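PDB 2G4R: molybdopterin biosynthesis Mog protein from Mycobacterium tuberculosis, which probably binds molybdopterin and, as in related MogA proteins, takes part in a late step of molybdenum cofactor biosynthesis. Local coordinates for residues V9-R14 / Q43-G48; D22-I27 / G130-V135; H83-L88 / R114-V119. All coordinates share one frame; numbering follows the deposited sequence.

Three contacts of a single alpha/beta domain illustrate how one sheet organises distant pieces of a chain. Interaction 1 joins two parallel strands at one margin of the sheet. Interaction 2 sets two helix starts side by side over strand 65-69, and it touches interaction 1 where Val10 CG1 meets Asp22 OD1 at 3.5 Å; their centres are about 13 Å apart. Interaction 3 seats helix 80-87 on strand 117-120 of the same sheet, and reaches interaction 1 through His83 NE2, 3.2 Å from Gly48 C in simple packing. Interactions 2 and 3 lie on opposite sides of the chain's centre, with nearest atoms about 9 Å apart.

Interaction 1: residues V9-R14 / Q43-G48; sequences VVVSSR and QVVADG
Val45 puts its CG2 methyl into the hollow between Val9 and Val11, 3.9 Å from Val9 CG1 and 4.5 Å from Val11 CG2. With CG1 anti to the carbonyl carbon (chi1 -55°), CG2 is left between the backbone N and that carbon, turned to the hollow. On the other face of the sheet, Val44 lays CG2 against Val10 CB, while its CG1 rests over Val10 O. Three backbone bonds lace the strands between these two layers of methyls: Gln43 O receives Val10 N, Val10 O receives Val45 N, and Val45 O receives Ser12 N, each 2.8 Å long.

Past the strands the fit turns polar. The Asp47 side chain crosses that of Val11 at about a right angle and brings OD1 to 3.3 Å from Val11 CG1. Ser13 OG lies against Ala46 CB and accepts a 3.2 Å bond from Asp47 N, while two waters donate to Asp47 OD2 and link it to Ser13 N and Ser13 OG. Ser12 OG caps Ala15 N. Pro26 of a third subunit packs on Ser13 and Ala46. With helix 24-34 between the strands in sequence, the arrangement is a beta-alpha-beta crossover ending at the outermost strand of this chain's sheet.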
# COMPACT_ATOMS: atom_id res chain seq x y z
N VAL A 9 -4.39 -3.54 -11.88
CA VAL A 9 -4.44 -3.86 -10.49
C VAL A 9 -3.38 -4.91 -10.25
O VAL A 9 -3.47 -6.05 -10.73
CB VAL A 9 -5.84 -4.36 -10.13
CG1 VAL A 9 -5.89 -4.81 -8.69
CG2 VAL A 9 -6.90 -3.28 -10.49
N VAL A 10 -2.36 -4.53 -9.52
CA VAL A 10 -1.30 -5.43 -9.11
C VAL A 10 -1.61 -5.86 -7.68
O VAL A 10 -1.78 -5.01 -6.79
CB VAL A 10 0.06 -4.72 -9.17
CG1 VAL A 10 1.18 -5.68 -8.76
CG2 VAL A 10 0.31 -4.16 -10.56
N VAL A 11 -1.69 -7.17 -7.47
CA VAL A 11 -2.03 -7.76 -6.16
C VAL A 11 -0.79 -8.27 -5.43
O VAL A 11 -0.21 -9.28 -5.80
CB VAL A 11 -3.07 -8.91 -6.30
CG1 VAL A 11 -3.65 -9.35 -4.90
CG2 VAL A 11 -4.22 -8.50 -7.29
N SER A 12 -0.39 -7.56 -4.39
CA SER A 12 0.72 -7.97 -3.57
C SER A 12 0.63 -7.18 -2.27
O SER A 12 0.68 -5.94 -2.26
CB SER A 12 2.04 -7.66 -4.27
OG SER A 12 3.15 -7.78 -3.37
N SER A 13 0.49 -7.90 -1.18
CA SER A 13 0.34 -7.23 0.12
C SER A 13 1.62 -6.49 0.48
O SER A 13 1.56 -5.32 0.91
CB SER A 13 -0.06 -8.23 1.20
OG SER A 13 -1.36 -8.76 0.94
N ARG A 14 2.78 -7.11 0.23
CA ARG A 14 4.06 -6.39 0.46
C ARG A 14 4.22 -5.17 -0.40
O ARG A 14 4.56 -4.09 0.09
CB ARG A 14 5.26 -7.31 0.21
CG ARG A 14 5.39 -8.42 1.27
CD ARG A 14 6.33 -9.53 0.80
NE ARG A 14 6.22 -10.73 1.63
CZ ARG A 14 7.16 -11.23 2.45
NH1 ARG A 14 8.37 -10.66 2.62
NH2 ARG A 14 6.89 -12.35 3.13
N GLN A 43 -2.46 0.29 -9.89
CA GLN A 43 -2.93 0.29 -8.48
C GLN A 43 -2.45 -0.99 -7.83
O GLN A 43 -2.75 -2.09 -8.30
CB GLN A 43 -4.47 0.29 -8.36
CG GLN A 43 -5.08 1.13 -9.42
CD GLN A 43 -6.57 0.95 -9.66
OE1 GLN A 43 -7.36 0.55 -8.77
NE2 GLN A 43 -6.95 1.33 -10.87
N VAL A 44 -1.73 -0.85 -6.75
CA VAL A 44 -1.17 -1.97 -6.09
C VAL A 44 -1.99 -2.15 -4.85
O VAL A 44 -2.20 -1.17 -4.10
CB VAL A 44 0.32 -1.78 -5.75
CG1 VAL A 44 0.88 -3.08 -5.18
CG2 VAL A 44 1.12 -1.39 -7.00
N VAL A 45 -2.51 -3.36 -4.67
CA VAL A 45 -3.41 -3.64 -3.55
C VAL A 45 -3.04 -4.99 -2.90
O VAL A 45 -2.38 -5.84 -3.52
CB VAL A 45 -4.93 -3.68 -3.94
CG1 VAL A 45 -5.37 -2.43 -4.61
CG2 VAL A 45 -5.25 -4.90 -4.88
N ALA A 46 -3.45 -5.17 -1.64
CA ALA A 46 -3.22 -6.43 -0.92
C ALA A 46 -4.13 -7.53 -1.43
O ALA A 46 -5.17 -7.26 -2.08
CB ALA A 46 -3.41 -6.26 0.60
N ASP A 47 -3.74 -8.77 -1.13
CA ASP A 47 -4.54 -9.95 -1.46
C ASP A 47 -5.86 -9.83 -0.70
O ASP A 47 -5.91 -9.25 0.36
CB ASP A 47 -3.90 -11.23 -0.96
CG ASP A 47 -2.65 -11.62 -1.69
OD1 ASP A 47 -2.63 -11.83 -2.93
OD2 ASP A 47 -1.65 -11.83 -0.98
N GLY A 48 -6.94 -10.34 -1.25
CA GLY A 48 -8.19 -10.37 -0.49
C GLY A 48 -9.18 -9.30 -0.85
O GLY A 48 -9.33 -8.92 -2.02
O HOH W 1 -0.41 -11.86 -4.41
O HOH W 2 0.84 -11.09 -1.30
O HOH W 3 -1.45 -11.61 1.81

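Interaction 2: residues D22-I27 / G130-V135; sequences DDCGPI and GSPGGV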
# COMPACT_ATOMS: atom_id res chain seq x y z
N ASP A 22 7.17 -3.36 -7.49
CA ASP A 22 6.17 -3.82 -8.49
C ASP A 22 6.86 -3.82 -9.87
O ASP A 22 6.97 -2.76 -10.48
CB ASP A 22 4.95 -2.87 -8.51
CG ASP A 22 4.01 -3.11 -9.72
OD1 ASP A 22 3.98 -4.25 -10.23
OD2 ASP A 22 3.32 -2.17 -10.17
N ASP A 23 7.33 -4.96 -10.37
CA ASP A 23 7.88 -4.96 -11.73
C ASP A 23 6.85 -5.31 -12.79
O ASP A 23 7.04 -4.95 -13.96
CB ASP A 23 9.15 -5.79 -11.91
CG ASP A 23 9.11 -7.09 -11.17
OD1 ASP A 23 8.01 -7.56 -10.78
OD2 ASP A 23 10.21 -7.60 -10.95
N CYS A 24 5.72 -5.91 -12.39
CA CYS A 24 4.70 -6.29 -13.34
C CYS A 24 3.83 -5.14 -13.86
O CYS A 24 3.52 -5.09 -15.04
CB CYS A 24 3.83 -7.40 -12.74
SG CYS A 24 4.71 -8.97 -12.53
N GLY A 25 3.39 -4.27 -12.97
CA GLY A 25 2.61 -3.11 -13.33
C GLY A 25 3.17 -2.22 -14.45
O GLY A 25 2.45 -1.90 -15.37
N PRO A 26 4.45 -1.80 -14.35
CA PRO A 26 5.07 -1.07 -15.46
C PRO A 26 5.06 -1.82 -16.82
O PRO A 26 4.83 -1.19 -17.85
CB PRO A 26 6.50 -0.82 -14.98
CG PRO A 26 6.43 -0.99 -13.43
CD PRO A 26 5.34 -1.95 -13.18
N ILE A 27 5.27 -3.13 -16.81
CA ILE A 27 5.17 -3.90 -18.03
C ILE A 27 3.77 -3.75 -18.66
O ILE A 27 3.63 -3.48 -19.86
CB ILE A 27 5.54 -5.40 -17.85
CG1 ILE A 27 6.99 -5.55 -17.37
CG2 ILE A 27 5.28 -6.12 -19.19
CD1 ILE A 27 7.33 -6.90 -16.83
N GLY A 130 1.76 -13.33 -11.44
CA GLY A 130 2.56 -12.34 -10.72
C GLY A 130 4.04 -12.54 -11.01
O GLY A 130 4.83 -12.63 -10.09
N SER A 131 4.41 -12.61 -12.27
CA SER A 131 5.83 -12.61 -12.68
C SER A 131 5.99 -11.88 -14.03
O SER A 131 5.10 -11.98 -14.91
CB SER A 131 6.41 -14.01 -12.73
OG SER A 131 5.96 -14.75 -13.85
N PRO A 132 7.10 -11.12 -14.19
CA PRO A 132 7.33 -10.33 -15.39
C PRO A 132 7.25 -11.12 -16.69
O PRO A 132 6.55 -10.71 -17.62
CB PRO A 132 8.71 -9.70 -15.15
CG PRO A 132 9.35 -10.54 -14.11
CD PRO A 132 8.20 -10.94 -13.24
N GLY A 133 7.85 -12.30 -16.76
CA GLY A 133 7.73 -13.13 -17.97
C GLY A 133 6.33 -13.68 -18.27
O GLY A 133 5.93 -13.79 -19.44
N GLY A 134 5.64 -14.13 -17.24
CA GLY A 134 4.25 -14.62 -17.35
C GLY A 134 3.31 -13.54 -17.79
O GLY A 134 2.43 -13.75 -18.64
N VAL A 135 3.54 -12.34 -17.27
CA VAL A 135 2.81 -11.13 -17.70
C VAL A 135 3.05 -10.81 -19.20
O VAL A 135 2.09 -10.66 -19.98
CB VAL A 135 3.18 -9.97 -16.78
CG1 VAL A 135 2.78 -8.64 -17.33
CG2 VAL A 135 2.58 -10.18 -15.35
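Cys24 points its thiol into the angle between Ser131 and Val135, and around this sulfur two helix starts come together. Helices 24-34 and 132-143 belong to the alpha/beta fold of the probable molybdopterin-binding domain, and here their first turns lie next to each other above strand 65-69, where Ser69 is touched by both Cys24 and Val135. No hydrogen bond crosses between the two segments; the two turns meet through van der Waals contacts.

Cys24 SG, anti to its own carbonyl carbon (chi1 -68°), comes to 3.5 Å from Ser131 C and lies nearly as close to Pro132 N, so it sits against the peptide link entering the second helix. Val135 meets it from the following turn, with CG2 3.7 Å from SG. One turn further along the first helix, Ile27 spans Pro132 and Val135 with its two branches. CD1, at the end of the longer branch, presses on Pro132 CB at 3.5 Å, the two side chains crossing obliquely, whereas CG2 reaches Val135 CG1 at 4.0 Å. Pro132 and Val135 each meet both Cys24 and Ile27, so the four residues form one continuous apolar patch. At the outer margin, Asp23 OD1 only skirts Pro132 CD.

Each helix start is also closed from within. Ser131 OG accepts a weak bond from Gly134 N, at 3.5 Å. The cap on the first helix is firmer: Gly25, whose lack of a side chain leaves room for the carboxylate, gives its N-H to Asp22 OD1 over 2.8 Å, approaching on the syn side and 26° out of the carboxylate plane.

Interaction 3: residues H83-L88 / R114-V119; sequences HTVAVL and RGVCGV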
# COMPACT_ATOMS: atom_id res chain seq x y z
N HIS A 83 -12.00 -13.48 -6.07
CA HIS A 83 -12.50 -12.12 -6.14
C HIS A 83 -12.93 -11.65 -7.54
O HIS A 83 -13.87 -10.85 -7.66
CB HIS A 83 -11.55 -11.11 -5.51
CG HIS A 83 -11.53 -11.18 -4.02
ND1 HIS A 83 -12.46 -10.53 -3.23
CD2 HIS A 83 -10.74 -11.89 -3.18
CE1 HIS A 83 -12.22 -10.81 -1.96
NE2 HIS A 83 -11.16 -11.61 -1.90
N THR A 84 -12.23 -12.14 -8.58
CA THR A 84 -12.51 -11.82 -9.98
C THR A 84 -13.83 -12.50 -10.40
O THR A 84 -14.72 -11.85 -10.99
CB THR A 84 -11.31 -12.30 -10.87
OG1 THR A 84 -10.09 -11.71 -10.39
CG2 THR A 84 -11.49 -11.97 -12.34
N VAL A 85 -13.92 -13.80 -10.15
CA VAL A 85 -15.14 -14.55 -10.45
C VAL A 85 -16.34 -13.87 -9.77
O VAL A 85 -17.41 -13.81 -10.37
CB VAL A 85 -15.08 -16.02 -9.99
CG1 VAL A 85 -16.54 -16.71 -10.07
CG2 VAL A 85 -14.05 -16.83 -10.80
N ALA A 86 -16.18 -13.38 -8.54
CA ALA A 86 -17.30 -12.75 -7.82
C ALA A 86 -17.83 -11.54 -8.57
O ALA A 86 -19.02 -11.33 -8.61
CB ALA A 86 -16.88 -12.34 -6.37
N VAL A 87 -16.93 -10.74 -9.14
CA VAL A 87 -17.29 -9.55 -9.89
C VAL A 87 -17.81 -9.87 -11.29
O VAL A 87 -18.65 -9.15 -11.83
CB VAL A 87 -16.08 -8.59 -9.98
CG1 VAL A 87 -16.36 -7.42 -10.83
CG2 VAL A 87 -15.70 -8.10 -8.60
N LEU A 88 -17.33 -10.95 -11.89
CA LEU A 88 -17.64 -11.26 -13.30
C LEU A 88 -19.09 -11.66 -13.50
O LEU A 88 -19.68 -12.28 -12.62
CB LEU A 88 -16.75 -12.41 -13.78
CG LEU A 88 -15.30 -12.03 -14.11
CD1 LEU A 88 -14.46 -13.24 -14.62
CD2 LEU A 88 -15.28 -10.95 -15.10
N ARG A 114 -4.25 -20.01 -11.40
CA ARG A 114 -5.69 -20.17 -11.41
C ARG A 114 -6.45 -18.98 -11.98
O ARG A 114 -7.64 -18.84 -11.77
CB ARG A 114 -6.19 -20.45 -9.99
CG ARG A 114 -5.51 -21.68 -9.41
CD ARG A 114 -6.15 -21.97 -8.09
NE ARG A 114 -5.95 -20.90 -7.10
CZ ARG A 114 -6.91 -20.14 -6.58
NH1 ARG A 114 -8.19 -20.29 -6.94
NH2 ARG A 114 -6.58 -19.23 -5.70
N GLY A 115 -5.75 -18.18 -12.77
CA GLY A 115 -6.32 -16.98 -13.33
C GLY A 115 -7.54 -17.29 -14.17
O GLY A 115 -7.64 -18.35 -14.81
N VAL A 116 -8.48 -16.38 -14.09
CA VAL A 116 -9.61 -16.34 -14.98
C VAL A 116 -9.57 -15.03 -15.80
O VAL A 116 -8.78 -14.11 -15.55
CB VAL A 116 -10.93 -16.48 -14.20
CG1 VAL A 116 -10.96 -17.75 -13.44
CG2 VAL A 116 -11.15 -15.27 -13.24
N CYS A 117 -10.39 -15.00 -16.83
CA CYS A 117 -10.72 -13.84 -17.60
C CYS A 117 -12.23 -13.87 -17.72
O CYS A 117 -12.83 -14.94 -17.67
CB CYS A 117 -10.14 -13.89 -18.99
SG CYS A 117 -8.30 -13.98 -19.11
N GLY A 118 -12.85 -12.72 -17.96
CA GLY A 118 -14.29 -12.68 -18.20
C GLY A 118 -14.77 -11.30 -18.53
O GLY A 118 -13.96 -10.36 -18.72
N VAL A 119 -16.10 -11.18 -18.57
CA VAL A 119 -16.77 -9.91 -18.74
C VAL A 119 -17.65 -9.63 -17.51
O VAL A 119 -18.28 -10.56 -16.90
CB VAL A 119 -17.61 -9.87 -20.07
CG1 VAL A 119 -18.37 -8.58 -20.18
CG2 VAL A 119 -16.75 -10.10 -21.30
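Thr84 OG1 is gripped by two oxygens from other parts of the chain, hydrogen-bonded both to Thr80 O, one turn earlier in its own helix, and to Asn127 OD1 on strand 123-128. This polar anchoring probably fixes the rotation of the threonine, and it leaves the methyl branch to meet Val116. Thr84 CG2, anti to the backbone N, stands only 3.4 Å from Val116 CG2, tighter than ordinary van der Waals contact, and the two side chains slide past each other in opposite directions. Val116 is itself tied by its backbone to Asn127, so the same asparagine is bonded to both partners.

Val85 crosses Val116 at about a right angle and adds a looser contact, its CG2 lying 4.1 Å from Val116 CG2. Leu88 is the first residue past the helix, yet its N is still bound to Thr84 O at 2.9 Å. From there the leucine spreads its two methyls over the bare backbone at Gly118: CD1 settles 3.6 Å from Gly118 CA, and CD2 lies 3.5 Å from Gly118 C and equally close to Val119 O. A glycine here lets the branched end sink onto the strand itself. Ile125 touches both Leu88 and Thr84, so helix 80-87 packs on the antiparallel pair 117-120 and 123-128, within the alpha/beta fold of the probable molybdopterin-binding domain. Cys117 faces away toward helix 93-102.

No hydrogen bond joins the two segments. Their contact is one of methyl against methyl at Val116 and of methyls against extended backbone at Gly118, while the buried Thr84 hydroxyl is satisfied by Thr80 and Asn127, consistent with strand 123-128 helping to position the helix on the sheet.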